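Acetyl-CoA C-acetyltransferase (Syntrophomonas wolfei subsp. wolfei, PDB 7N7Z) probably catalyses the transfer of an acetyl group between two acetyl-CoA molecules, giving acetoacetyl-CoA and free CoA, or the reverse thiolytic cleavage. Local coordinates at residues A14-G19 against G23-V28; A45-G50 against A259-S264; P126-Q131 against L148-V153; D180-T185 against S352-G357; A297-K302 against G384-V389. All coordinates share one frame; numbering follows the deposited sequence.

Contact 1: residues A14-G19 against G23-V28; sequences ARTPIG and GGLASV
Leu25 belongs to the loop that follows strand 8-20, and it reaches back against Pro17 and Gly19 near the end of that strand. Its CG sits beside the backbone N and anti to the carbonyl carbon (chi1 -53°), and the extended chi2 (176°) carries methyl CD1 on to 3.4 Å from Pro17 O. The same CD1 is 3.9 Å from Gly19 N, so one methyl rests against both polar backbone atoms without bonding to either. Gly19 suits its place, since a CB there would clash with Leu25 CG. The loop holds two overlapping type I turns, Gly23 to Ala26 and Leu25 to Val28, which share Leu25 and Ala26. The hydrogen bond to Pro17 O comes from Thr16 OG1 at 3.1 Å, a hydroxyl that also takes a bond from Ala257 N. Arg15 NH1 donates to Thr16 O at 3.1 Å in a bent bond (138°), its NE and NH1 forming salt bridges with Glu202 and Asp220. Val206 also touches Leu25.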
loop_
_atom_site.group_PDB
_atom_site.type_symbol
_atom_site.label_atom_id
_atom_site.label_comp_id
_atom_site.label_asym_id
_atom_site.label_seq_id
_atom_site.Cartn_x
_atom_site.Cartn_y
_atom_site.Cartn_z
ATOM N N ALA B 14 14.898 -11.327 32.956
ATOM C CA ALA B 14 13.576 -10.729 33.061
ATOM C C ALA B 14 12.835 -10.924 31.748
ATOM O O ALA B 14 13.440 -11.104 30.688
ATOM C CB ALA B 14 13.656 -9.239 33.408
ATOM N N ARG B 15 11.509 -10.890 31.841
ATOM C CA ARG B 15 10.654 -10.901 30.666
ATOM C C ARG B 15 9.399 -10.100 30.979
ATOM O O ARG B 15 9.017 -9.937 32.140
ATOM C CB ARG B 15 10.291 -12.328 30.233
ATOM C CG ARG B 15 9.372 -13.090 31.187
ATOM C CD ARG B 15 8.751 -14.296 30.491
ATOM N NE ARG B 15 7.887 -15.079 31.370
ATOM C CZ ARG B 15 6.565 -14.980 31.424
ATOM N NH1 ARG B 15 5.902 -14.104 30.685
ATOM N NH2 ARG B 15 5.888 -15.781 32.243
ATOM N N THR B 16 8.773 -9.589 29.929
ATOM C CA THR B 16 7.465 -8.973 30.057
ATOM C C THR B 16 6.404 -10.061 30.047
ATOM O O THR B 16 6.689 -11.224 29.750
ATOM C CB THR B 16 7.236 -7.979 28.921
ATOM O OG1 THR B 16 7.003 -8.690 27.699
ATOM C CG2 THR B 16 8.442 -7.063 28.751
ATOM N N PRO B 17 5.162 -9.725 30.384
ATOM C CA PRO B 17 4.070 -10.678 30.171
ATOM C C PRO B 17 3.937 -11.008 28.693
ATOM O O PRO B 17 4.351 -10.244 27.818
ATOM C CB PRO B 17 2.833 -9.937 30.697
ATOM C CG PRO B 17 3.370 -8.890 31.616
ATOM C CD PRO B 17 4.696 -8.487 31.035
ATOM N N ILE B 18 3.363 -12.173 28.417
ATOM C CA ILE B 18 3.101 -12.604 27.049
ATOM C C ILE B 18 1.699 -12.131 26.683
ATOM O O ILE B 18 0.703 -12.673 27.168
ATOM C CB ILE B 18 3.245 -14.123 26.896
ATOM C CG1 ILE B 18 4.650 -14.558 27.322
ATOM C CG2 ILE B 18 2.973 -14.543 25.454
ATOM C CD1 ILE B 18 4.882 -16.052 27.263
ATOM N N GLY B 19 1.624 -11.108 25.830
ATOM C CA GLY B 19 0.353 -10.524 25.471
ATOM C C GLY B 19 -0.310 -11.218 24.295
ATOM O O GLY B 19 0.335 -11.887 23.491
ATOM N N GLY B 23 -3.624 -7.579 21.555
ATOM C CA GLY B 23 -4.221 -7.544 22.875
ATOM C C GLY B 23 -3.646 -6.478 23.784
ATOM O O GLY B 23 -3.539 -5.310 23.398
ATOM N N GLY B 24 -3.262 -6.878 24.998
ATOM C CA GLY B 24 -2.871 -5.906 26.003
ATOM C C GLY B 24 -1.648 -5.092 25.629
ATOM O O GLY B 24 -1.536 -3.924 26.014
ATOM N N LEU B 25 -0.718 -5.685 24.883
ATOM C CA LEU B 25 0.536 -5.031 24.536
ATOM C C LEU B 25 0.585 -4.577 23.083
ATOM O O LEU B 25 1.655 -4.193 22.599
ATOM C CB LEU B 25 1.710 -5.966 24.827
ATOM C CG LEU B 25 1.765 -6.542 26.242
ATOM C CD1 LEU B 25 2.923 -7.520 26.365
ATOM C CD2 LEU B 25 1.882 -5.433 27.277
ATOM N N ALA B 26 -0.547 -4.604 22.377
ATOM C CA ALA B 26 -0.558 -4.229 20.968
ATOM C C ALA B 26 -0.081 -2.800 20.744
ATOM O O ALA B 26 0.361 -2.473 19.637
ATOM C CB ALA B 26 -1.965 -4.401 20.395
ATOM N N SER B 27 -0.162 -1.946 21.761
ATOM C CA SER B 27 0.248 -0.554 21.648
ATOM C C SER B 27 1.732 -0.346 21.919
ATOM O O SER B 27 2.216 0.783 21.782
ATOM C CB SER B 27 -0.563 0.308 22.620
ATOM O OG SER B 27 -0.666 -0.323 23.884
ATOM N N VAL B 28 2.460 -1.391 22.298
ATOM C CA VAL B 28 3.862 -1.288 22.687
ATOM C C VAL B 28 4.703 -1.920 21.587
ATOM O O VAL B 28 4.661 -3.140 21.379
ATOM C CB VAL B 28 4.125 -1.958 24.043
ATOM C CG1 VAL B 28 5.491 -1.551 24.583
ATOM C CG2 VAL B 28 3.026 -1.598 25.032
#

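Contact 2: residues A45-G50 against A259-S264; sequences AGVDPG and AAVFMS
Val47 and Met263 make the closest approach between the loop after helix 30-45 and strand 254-264. Met263 CE lies 3.9 Å from Val47 CG2, the two side chains running past each other in opposite directions. The methionine is extended through chi2 and turns at chi3 (-145°), which lays its terminal methyl alongside the valine branch. Val47 CG1 faces Val261 CG1 at 4.3 Å, and Ala45 CB, on the last turn of the helix, meets Val261 CB at 4.1 Å. On the strand, Val261 and Met263 point to this side, while Phe262 between them packs on helix 94-107. Ile113 touches Val47, Val261 and Met263 and so joins the same apolar cluster.

The outer side is looser and polar. Gly46, exposed and with positive phi, ends the helix in a Schellman motif, a backbone shape natural to glycine. Exposed Asp48 forms an Asx turn: Gly50 N donates to Asp48 OD1 at 3.2 Å, nearly straight (171°) but from above the carboxylate plane. No hydrogen bond links the two segments, which implies that they are held together by the fit of small and flexible apolar groups, while the polar groups shape the loop itself.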
loop_
_atom_site.group_PDB
_atom_site.type_symbol
_atom_site.label_atom_id
_atom_site.label_comp_id
_atom_site.label_asym_id
_atom_site.label_seq_id
_atom_site.Cartn_x
_atom_site.Cartn_y
_atom_site.Cartn_z
ATOM N N ALA B 45 20.580 -7.769 37.822
ATOM C CA ALA B 45 21.975 -8.184 37.896
ATOM C C ALA B 45 22.783 -7.271 38.808
ATOM O O ALA B 45 23.784 -7.707 39.389
ATOM C CB ALA B 45 22.589 -8.207 36.495
ATOM N N GLY B 46 22.368 -6.016 38.952
ATOM C CA GLY B 46 23.136 -5.065 39.728
ATOM C C GLY B 46 24.376 -4.566 39.026
ATOM O O GLY B 46 25.351 -4.200 39.690
ATOM N N VAL B 47 24.369 -4.546 37.695
ATOM C CA VAL B 47 25.515 -4.117 36.902
ATOM C C VAL B 47 25.253 -2.715 36.376
ATOM O O VAL B 47 24.124 -2.381 35.996
ATOM C CB VAL B 47 25.781 -5.095 35.741
ATOM C CG1 VAL B 47 24.719 -4.939 34.657
ATOM C CG2 VAL B 47 27.171 -4.867 35.166
ATOM N N ASP B 48 26.292 -1.895 36.354
ATOM C CA ASP B 48 26.193 -0.578 35.737
ATOM C C ASP B 48 26.078 -0.748 34.227
ATOM O O ASP B 48 26.967 -1.354 33.617
ATOM C CB ASP B 48 27.409 0.271 36.088
ATOM C CG ASP B 48 27.502 1.533 35.250
ATOM O OD1 ASP B 48 26.444 2.115 34.930
ATOM O OD2 ASP B 48 28.633 1.944 34.914
ATOM N N PRO B 49 25.016 -0.256 33.584
ATOM C CA PRO B 49 24.905 -0.439 32.128
ATOM C C PRO B 49 26.060 0.166 31.348
ATOM O O PRO B 49 26.284 -0.232 30.199
ATOM C CB PRO B 49 23.574 0.248 31.780
ATOM C CG PRO B 49 23.255 1.120 32.954
ATOM C CD PRO B 49 23.844 0.440 34.144
ATOM N N GLY B 50 26.808 1.099 31.935
ATOM C CA GLY B 50 27.880 1.771 31.224
ATOM C C GLY B 50 29.087 0.904 30.921
ATOM O O GLY B 50 29.941 1.328 30.136
ATOM N N ALA B 259 15.081 -10.569 28.338
ATOM C CA ALA B 259 16.444 -10.060 28.346
ATOM C C ALA B 259 17.245 -10.783 29.417
ATOM O O ALA B 259 16.691 -11.335 30.371
ATOM C CB ALA B 259 16.477 -8.547 28.584
ATOM N N ALA B 260 18.564 -10.771 29.247
ATOM C CA ALA B 260 19.453 -11.444 30.181
ATOM C C ALA B 260 20.827 -10.798 30.115
ATOM O O ALA B 260 21.260 -10.332 29.058
ATOM C CB ALA B 260 19.553 -12.944 29.877
ATOM N N VAL B 261 21.504 -10.777 31.259
ATOM C CA VAL B 261 22.863 -10.259 31.374
ATOM C C VAL B 261 23.788 -11.443 31.616
ATOM O O VAL B 261 23.672 -12.134 32.637
ATOM C CB VAL B 261 22.985 -9.224 32.502
ATOM C CG1 VAL B 261 24.428 -8.742 32.627
ATOM C CG2 VAL B 261 22.044 -8.058 32.257
ATOM N N PHE B 262 24.704 -11.676 30.681
ATOM C CA PHE B 262 25.666 -12.762 30.771
ATOM C C PHE B 262 27.038 -12.206 31.127
ATOM O O PHE B 262 27.357 -11.051 30.829
ATOM C CB PHE B 262 25.736 -13.542 29.455
ATOM C CG PHE B 262 24.441 -14.202 29.080
ATOM C CD1 PHE B 262 23.490 -13.521 28.339
ATOM C CD2 PHE B 262 24.169 -15.500 29.475
ATOM C CE1 PHE B 262 22.294 -14.122 27.996
ATOM C CE2 PHE B 262 22.974 -16.108 29.136
ATOM C CZ PHE B 262 22.036 -15.417 28.396
ATOM N N MET B 263 27.849 -13.042 31.773
ATOM C CA MET B 263 29.156 -12.612 32.243
ATOM C C MET B 263 30.095 -13.803 32.325
ATOM O O MET B 263 29.669 -14.938 32.560
ATOM C CB MET B 263 29.072 -11.956 33.624
ATOM C CG MET B 263 28.589 -10.527 33.608
ATOM S SD MET B 263 28.614 -9.795 35.253
ATOM C CE MET B 263 27.174 -8.735 35.149
ATOM N N SER B 264 31.382 -13.529 32.136
ATOM C CA SER B 264 32.400 -14.493 32.517
ATOM C C SER B 264 32.361 -14.687 34.027
ATOM O O SER B 264 32.124 -13.741 34.785
ATOM C CB SER B 264 33.783 -14.014 32.077
ATOM O OG SER B 264 34.209 -12.910 32.856
#

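Contact 3: residues P126-Q131 against L148-V153; sequences PYLLQQ and LSDGLV
Strand 127-129 and helix 146-152 stand well apart as backbones, their closest CA atoms, those of Leu128 and Ser149, being 9.4 Å from each other, and the helix ends in a wider pi-type turn in which Val153 N bonds to Leu148 O at 2.6 Å. Leu128 crosses Asp150 obliquely, its CD1 3.3 Å from Asp150 OD2 in van der Waals contact only. The same CD1 lies 4.1 Å from Ser149 OG, which makes a weak hydrogen bond to Asp145 O. Gly64 N of the second subunit bonds to Asp150 OD2 and Gly66 N of that subunit to OD1, so the buried charge is met by two backbone N-H groups across the interface. Leucine suits its place because Leu128 also packs on Leu128 of the second subunit. Strand 127-129 pairs with 141-145 and, antiparallel, with a strand of the second subunit, while Tyr127 and Leu129 touch the third and fourth subunits; this is consistent with the tetramerisation loop of tetrameric thiolases, with helix 146-152 following directly on strand 141-145.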
loop_
_atom_site.group_PDB
_atom_site.type_symbol
_atom_site.label_atom_id
_atom_site.label_comp_id
_atom_site.label_asym_id
_atom_site.label_seq_id
_atom_site.Cartn_x
_atom_site.Cartn_y
_atom_site.Cartn_z
ATOM N N PRO B 126 4.517 -5.000 10.343
ATOM C CA PRO B 126 3.862 -4.284 9.243
ATOM C C PRO B 126 3.471 -5.226 8.115
ATOM O O PRO B 126 3.760 -6.426 8.121
ATOM C CB PRO B 126 4.923 -3.276 8.787
ATOM C CG PRO B 126 6.225 -3.894 9.178
ATOM C CD PRO B 126 5.964 -4.719 10.405
ATOM N N TYR B 127 2.771 -4.654 7.142
ATOM C CA TYR B 127 2.527 -5.288 5.856
ATOM C C TYR B 127 3.521 -4.739 4.839
ATOM O O TYR B 127 4.020 -3.619 4.980
ATOM C CB TYR B 127 1.093 -5.040 5.381
ATOM C CG TYR B 127 0.079 -6.027 5.921
ATOM C CD1 TYR B 127 -0.099 -6.199 7.288
ATOM C CD2 TYR B 127 -0.703 -6.784 5.060
ATOM C CE1 TYR B 127 -1.028 -7.102 7.780
ATOM C CE2 TYR B 127 -1.633 -7.688 5.540
ATOM C CZ TYR B 127 -1.792 -7.843 6.897
ATOM O OH TYR B 127 -2.719 -8.745 7.371
ATOM N N LEU B 128 3.804 -5.534 3.810
ATOM C CA LEU B 128 4.804 -5.190 2.808
ATOM C C LEU B 128 4.158 -4.885 1.463
ATOM O O LEU B 128 3.166 -5.514 1.080
ATOM C CB LEU B 128 5.814 -6.327 2.620
ATOM C CG LEU B 128 6.331 -7.046 3.864
ATOM C CD1 LEU B 128 7.052 -8.322 3.455
ATOM C CD2 LEU B 128 7.244 -6.142 4.672
ATOM N N LEU B 129 4.738 -3.925 0.748
ATOM C CA LEU B 129 4.430 -3.659 -0.656
ATOM C C LEU B 129 5.699 -3.974 -1.446
ATOM O O LEU B 129 6.618 -3.153 -1.514
ATOM C CB LEU B 129 3.975 -2.220 -0.866
ATOM C CG LEU B 129 2.662 -1.820 -0.189
ATOM C CD1 LEU B 129 2.388 -0.338 -0.400
ATOM C CD2 LEU B 129 1.506 -2.660 -0.711
ATOM N N GLN B 130 5.745 -5.170 -2.036
ATOM C CA GLN B 130 6.986 -5.650 -2.638
ATOM C C GLN B 130 7.345 -4.867 -3.897
ATOM O O GLN B 130 8.524 -4.588 -4.142
ATOM C CB GLN B 130 6.869 -7.145 -2.943
ATOM C CG GLN B 130 8.184 -7.823 -3.305
ATOM C CD GLN B 130 9.201 -7.780 -2.178
ATOM O OE1 GLN B 130 9.205 -8.641 -1.295
ATOM N NE2 GLN B 130 10.078 -6.782 -2.208
ATOM N N GLN B 131 6.350 -4.499 -4.701
ATOM C CA GLN B 131 6.589 -3.834 -5.975
ATOM C C GLN B 131 6.429 -2.321 -5.896
ATOM O O GLN B 131 6.368 -1.660 -6.938
ATOM C CB GLN B 131 5.645 -4.396 -7.039
ATOM C CG GLN B 131 5.418 -5.896 -6.936
ATOM C CD GLN B 131 5.251 -6.550 -8.290
ATOM O OE1 GLN B 131 4.137 -6.666 -8.802
ATOM N NE2 GLN B 131 6.362 -6.980 -8.879
ATOM N N LEU B 148 3.395 -13.688 8.144
ATOM C CA LEU B 148 3.208 -14.954 7.446
ATOM C C LEU B 148 4.283 -15.162 6.381
ATOM O O LEU B 148 5.014 -16.158 6.413
ATOM C CB LEU B 148 1.812 -14.999 6.816
ATOM C CG LEU B 148 0.632 -14.814 7.771
ATOM C CD1 LEU B 148 -0.675 -14.858 6.996
ATOM C CD2 LEU B 148 0.645 -15.869 8.863
ATOM N N SER B 149 4.398 -14.218 5.444
ATOM C CA SER B 149 5.267 -14.421 4.290
ATOM C C SER B 149 6.739 -14.435 4.678
ATOM O O SER B 149 7.535 -15.143 4.049
ATOM C CB SER B 149 5.004 -13.335 3.243
ATOM O OG SER B 149 5.309 -12.045 3.748
ATOM N N ASP B 150 7.122 -13.671 5.700
ATOM C CA ASP B 150 8.511 -13.581 6.128
ATOM C C ASP B 150 8.780 -14.340 7.421
ATOM O O ASP B 150 9.873 -14.218 7.982
ATOM C CB ASP B 150 8.911 -12.113 6.302
ATOM C CG ASP B 150 9.260 -11.434 4.988
ATOM O OD1 ASP B 150 9.424 -12.134 3.966
ATOM O OD2 ASP B 150 9.369 -10.190 4.981
ATOM N N GLY B 151 7.816 -15.123 7.908
ATOM C CA GLY B 151 7.982 -15.803 9.176
ATOM C C GLY B 151 7.235 -17.116 9.298
ATOM O O GLY B 151 7.848 -18.187 9.263
ATOM N N LEU B 152 5.910 -17.051 9.448
ATOM C CA LEU B 152 5.146 -18.258 9.744
ATOM C C LEU B 152 5.013 -19.167 8.528
ATOM O O LEU B 152 4.969 -20.394 8.678
ATOM C CB LEU B 152 3.761 -17.888 10.276
ATOM C CG LEU B 152 3.681 -17.291 11.685
ATOM C CD1 LEU B 152 2.228 -17.203 12.134
ATOM C CD2 LEU B 152 4.496 -18.089 12.691
ATOM N N VAL B 153 4.935 -18.604 7.328
ATOM C CA VAL B 153 4.831 -19.397 6.109
ATOM C C VAL B 153 6.246 -19.743 5.660
ATOM O O VAL B 153 7.021 -18.861 5.282
ATOM C CB VAL B 153 4.062 -18.655 5.010
ATOM C CG1 VAL B 153 3.906 -19.544 3.784
ATOM C CG2 VAL B 153 2.702 -18.214 5.521
#

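Contact 4: residues D180-T185 against S352-G357; sequences DALALT and SGIGLG
Among Leu182, Ala183 and Ile354, which carry this contact, there is no ring, amide or carboxylate to present a face or an edge; aliphatic methyl groups do all the touching. Ile354, on the short helix 353-356, uses both of its branches against helix 176-196. Its CG2, anti to the backbone N, meets Ala183 CB at 3.9 Å and also lies 4.1 Å from Ala183 CA. The longer branch starts beside the backbone N (chi1 -67°) and carries CD1 to 4.0 Å from Leu182 CD2, the two side chains crossing at about a right angle.

Alanine suits its place because its single methyl lets the isoleucine come close to the helix backbone, the CA atoms of Ala183 and Ile354 being 6.4 Å apart. Leu182 is long enough to reach Ile354 and also touches Val327 and Leu328 on helix 324-336. Gly357 ends the short helix with phi 108°; at its backbone angles a CB would be jammed against Leu356 O, which calls for glycine. The glycine-rich helix 353-356 leads straight into His358, the predicted proton acceptor, whose side chain is about 8 Å from that of Ile354. Ile354 packs this helix on helix 176-196, joining the N-terminal and C-terminal thiolase domains.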
loop_
_atom_site.group_PDB
_atom_site.type_symbol
_atom_site.label_atom_id
_atom_site.label_comp_id
_atom_site.label_asym_id
_atom_site.label_seq_id
_atom_site.Cartn_x
_atom_site.Cartn_y
_atom_site.Cartn_z
ATOM N N ASP B 180 -5.601 -32.822 21.739
ATOM C CA ASP B 180 -6.439 -31.998 22.601
ATOM C C ASP B 180 -6.164 -32.285 24.072
ATOM O O ASP B 180 -6.213 -31.374 24.907
ATOM C CB ASP B 180 -7.914 -32.230 22.273
ATOM C CG ASP B 180 -8.371 -31.454 21.049
ATOM O OD1 ASP B 180 -7.752 -30.416 20.728
ATOM O OD2 ASP B 180 -9.354 -31.880 20.406
ATOM N N ALA B 181 -5.868 -33.542 24.408
ATOM C CA ALA B 181 -5.566 -33.885 25.794
ATOM C C ALA B 181 -4.333 -33.136 26.284
ATOM O O ALA B 181 -4.372 -32.455 27.316
ATOM C CB ALA B 181 -5.370 -35.396 25.927
ATOM N N LEU B 182 -3.222 -33.249 25.552
ATOM C CA LEU B 182 -2.013 -32.526 25.929
ATOM C C LEU B 182 -2.269 -31.026 25.967
ATOM O O LEU B 182 -1.889 -30.341 26.924
ATOM C CB LEU B 182 -0.882 -32.856 24.954
ATOM C CG LEU B 182 0.499 -32.307 25.322
ATOM C CD1 LEU B 182 1.589 -33.287 24.919
ATOM C CD2 LEU B 182 0.741 -30.950 24.677
ATOM N N ALA B 183 -2.923 -30.498 24.930
ATOM C CA ALA B 183 -3.149 -29.059 24.850
ATOM C C ALA B 183 -3.922 -28.548 26.057
ATOM O O ALA B 183 -3.637 -27.460 26.570
ATOM C CB ALA B 183 -3.892 -28.723 23.558
ATOM N N LEU B 184 -4.909 -29.317 26.523
ATOM C CA LEU B 184 -5.695 -28.888 27.676
ATOM C C LEU B 184 -4.800 -28.645 28.885
ATOM O O LEU B 184 -4.884 -27.597 29.534
ATOM C CB LEU B 184 -6.765 -29.933 27.996
ATOM C CG LEU B 184 -7.563 -29.711 29.284
ATOM C CD1 LEU B 184 -8.392 -28.439 29.194
ATOM C CD2 LEU B 184 -8.449 -30.911 29.579
ATOM N N THR B 185 -3.928 -29.607 29.199
ATOM C CA THR B 185 -3.060 -29.462 30.363
ATOM C C THR B 185 -2.223 -28.192 30.274
ATOM O O THR B 185 -1.967 -27.537 31.291
ATOM C CB THR B 185 -2.155 -30.688 30.502
ATOM O OG1 THR B 185 -1.618 -31.041 29.221
ATOM C CG2 THR B 185 -2.935 -31.866 31.063
ATOM N N SER B 352 3.250 -24.111 28.353
ATOM C CA SER B 352 4.266 -23.688 27.398
ATOM C C SER B 352 3.622 -22.934 26.241
ATOM O O SER B 352 2.637 -22.214 26.437
ATOM C CB SER B 352 5.058 -24.898 26.895
ATOM O OG SER B 352 6.279 -24.490 26.300
ATOM N N GLY B 353 4.166 -23.095 25.032
ATOM C CA GLY B 353 3.700 -22.302 23.906
ATOM C C GLY B 353 2.214 -22.432 23.636
ATOM O O GLY B 353 1.571 -21.469 23.209
ATOM N N ILE B 354 1.647 -23.615 23.872
ATOM C CA ILE B 354 0.235 -23.820 23.570
ATOM C C ILE B 354 -0.639 -23.021 24.528
ATOM O O ILE B 354 -1.641 -22.420 24.122
ATOM C CB ILE B 354 -0.109 -25.320 23.608
ATOM C CG1 ILE B 354 0.597 -26.055 22.467
ATOM C CG2 ILE B 354 -1.615 -25.519 23.514
ATOM C CD1 ILE B 354 0.649 -27.561 22.646
ATOM N N GLY B 355 -0.279 -22.995 25.809
ATOM C CA GLY B 355 -1.078 -22.304 26.801
ATOM C C GLY B 355 -0.694 -20.852 26.986
ATOM O O GLY B 355 -1.563 -19.987 27.131
ATOM N N LEU B 356 0.608 -20.567 26.982
ATOM C CA LEU B 356 1.097 -19.221 27.249
ATOM C C LEU B 356 1.323 -18.396 25.990
ATOM O O LEU B 356 1.335 -17.163 26.074
ATOM C CB LEU B 356 2.409 -19.284 28.037
ATOM C CG LEU B 356 2.295 -19.618 29.525
ATOM C CD1 LEU B 356 3.671 -19.909 30.103
ATOM C CD2 LEU B 356 1.619 -18.488 30.288
ATOM N N GLY B 357 1.500 -19.031 24.842
ATOM C CA GLY B 357 1.743 -18.335 23.595
ATOM C C GLY B 357 3.178 -18.499 23.123
ATOM O O GLY B 357 4.053 -18.996 23.833
#

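Contact 5: residues A297-K302 against G384-V389; sequences AVAMPK and GASLCV
Ser386, on strand 382-387, faces Met300 and Ala299 of helix 296-307. Its CB lies 3.6 Å from Met300 CG, a close fit of two methylene groups. From there OG turns anti to the backbone N (chi1 -178°) and comes 3.7 Å from the same Met300 CG, and Ala299 CB lies 4.2 Å from Ser386 OG. These neighbours offer the hydroxyl no hydrogen bond; that is supplied by Met395 O on the adjacent strand 394-400, so the polar tip is satisfied although buried. Serine thus suits the site twice over, being small enough for the helix to come near, with the CA atoms of Met300 and Ser386 6.7 Å apart, and able to bond across to the next strand.

Met300 touches chiefly through CG; SD continues away from the serine, anti to CA (chi2 166°), and the bend at chi3 (76°) turns only CE. The helix is kinked at Pro301, whose ring nitrogen has no hydrogen to give to the turn before.

Two residues beyond Ser386 comes Cys388, predicted to be a proton acceptor of the active site. Alternation along the strand divides its surroundings: Ser386 turns to helix 296-307, whereas Ala385 and Leu387 point away from it and pack on helix 360-378, and strand 382-387 itself runs between strands 394-400 and 316-319 in the large mixed sheet.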
loop_
_atom_site.group_PDB
_atom_site.type_symbol
_atom_site.label_atom_id
_atom_site.label_comp_id
_atom_site.label_asym_id
_atom_site.label_seq_id
_atom_site.Cartn_x
_atom_site.Cartn_y
_atom_site.Cartn_z
ATOM N N ALA B 297 14.031 -33.267 19.197
ATOM C CA ALA B 297 14.380 -34.673 19.364
ATOM C C ALA B 297 15.793 -34.979 18.886
ATOM O O ALA B 297 16.331 -36.038 19.225
ATOM C CB ALA B 297 13.377 -35.553 18.620
ATOM N N VAL B 298 16.401 -34.085 18.105
ATOM C CA VAL B 298 17.782 -34.248 17.684
ATOM C C VAL B 298 18.715 -33.251 18.363
ATOM O O VAL B 298 19.906 -33.543 18.517
ATOM C CB VAL B 298 17.908 -34.149 16.147
ATOM C CG1 VAL B 298 17.221 -35.331 15.478
ATOM C CG2 VAL B 298 17.337 -32.834 15.634
ATOM N N ALA B 299 18.211 -32.089 18.783
ATOM C CA ALA B 299 19.053 -31.116 19.467
ATOM C C ALA B 299 19.288 -31.503 20.923
ATOM O O ALA B 299 20.407 -31.370 21.429
ATOM C CB ALA B 299 18.420 -29.726 19.384
ATOM N N MET B 300 18.250 -31.983 21.608
ATOM C CA MET B 300 18.402 -32.335 23.017
ATOM C C MET B 300 19.438 -33.430 23.230
ATOM O O MET B 300 20.319 -33.257 24.089
ATOM C CB MET B 300 17.042 -32.733 23.597
ATOM C CG MET B 300 16.083 -31.571 23.772
ATOM S SD MET B 300 14.392 -32.128 24.050
ATOM C CE MET B 300 14.490 -32.658 25.758
ATOM N N PRO B 301 19.408 -34.556 22.511
ATOM C CA PRO B 301 20.474 -35.553 22.700
ATOM C C PRO B 301 21.852 -35.016 22.359
ATOM O O PRO B 301 22.836 -35.399 23.005
ATOM C CB PRO B 301 20.067 -36.697 21.757
ATOM C CG PRO B 301 18.619 -36.473 21.458
ATOM C CD PRO B 301 18.415 -34.993 21.513
ATOM N N LYS B 302 21.951 -34.134 21.364
ATOM C CA LYS B 302 23.253 -33.615 20.957
ATOM C C LYS B 302 23.887 -32.784 22.066
ATOM O O LYS B 302 25.030 -33.032 22.465
ATOM C CB LYS B 302 23.109 -32.787 19.680
ATOM C CG LYS B 302 24.434 -32.342 19.085
ATOM C CD LYS B 302 24.242 -31.719 17.715
ATOM C CE LYS B 302 25.301 -30.668 17.428
ATOM N NZ LYS B 302 25.024 -29.925 16.167
ATOM N N GLY B 384 17.486 -27.412 31.534
ATOM C CA GLY B 384 17.707 -27.437 30.098
ATOM C C GLY B 384 16.519 -26.850 29.374
ATOM O O GLY B 384 15.384 -26.905 29.859
ATOM N N ALA B 385 16.783 -26.276 28.203
ATOM C CA ALA B 385 15.744 -25.655 27.394
ATOM C C ALA B 385 16.025 -25.925 25.925
ATOM O O ALA B 385 17.164 -25.780 25.471
ATOM C CB ALA B 385 15.666 -24.146 27.651
ATOM N N SER B 386 14.986 -26.315 25.191
ATOM C CA SER B 386 15.104 -26.601 23.768
ATOM C C SER B 386 13.800 -26.220 23.086
ATOM O O SER B 386 12.766 -26.044 23.735
ATOM C CB SER B 386 15.432 -28.076 23.516
ATOM O OG SER B 386 15.597 -28.331 22.131
ATOM N N LEU B 387 13.858 -26.092 21.763
ATOM C CA LEU B 387 12.676 -25.722 20.998
ATOM C C LEU B 387 12.940 -25.948 19.517
ATOM O O LEU B 387 14.068 -25.779 19.041
ATOM C CB LEU B 387 12.279 -24.261 21.252
ATOM C CG LEU B 387 13.107 -23.158 20.583
ATOM C CD1 LEU B 387 12.346 -21.843 20.633
ATOM C CD2 LEU B 387 14.472 -23.013 21.235
ATOM N N CYS B 388 11.887 -26.336 18.801
ATOM C CA CYS B 388 11.957 -26.477 17.357
ATOM C C CYS B 388 12.023 -25.100 16.700
ATOM O O CYS B 388 11.768 -24.067 17.326
ATOM C CB CYS B 388 10.751 -27.256 16.835
ATOM S SG CYS B 388 9.188 -26.357 16.940
ATOM N N VAL B 389 12.362 -25.092 15.413
ATOM C CA VAL B 389 12.556 -23.855 14.666
ATOM C C VAL B 389 11.963 -24.015 13.275
ATOM O O VAL B 389 12.141 -25.051 12.626
ATOM C CB VAL B 389 14.050 -23.482 14.575
ATOM C CG1 VAL B 389 14.294 -22.506 13.433
ATOM C CG2 VAL B 389 14.527 -22.899 15.887
#

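How the contacts relate
Contacts 1, 2 and 5 all reach the large mixed sheet. Contacts 1 and 2 meet directly, Ala14 O to Ala259 N at 2.9 Å, a probable hydrogen bond between neighbouring strands 8-20 and 254-264, although their centres are 23 Å apart. Contact 5 lies on strand 382-387, next to the outermost strand 316-319. Contact 4 joins the two thiolase domains; it touches contact 1 and comes within about 7 Å of contact 5 between nearest atoms. Along the chain contact 1 closes before the others open, contact 3 falls between the segments of contact 2, and contact 4 alternates with contacts 2 and 5. Contact 5 holds predicted Cys388 and contact 4 lies beside His358, whereas contact 3 faces neighbouring subunits.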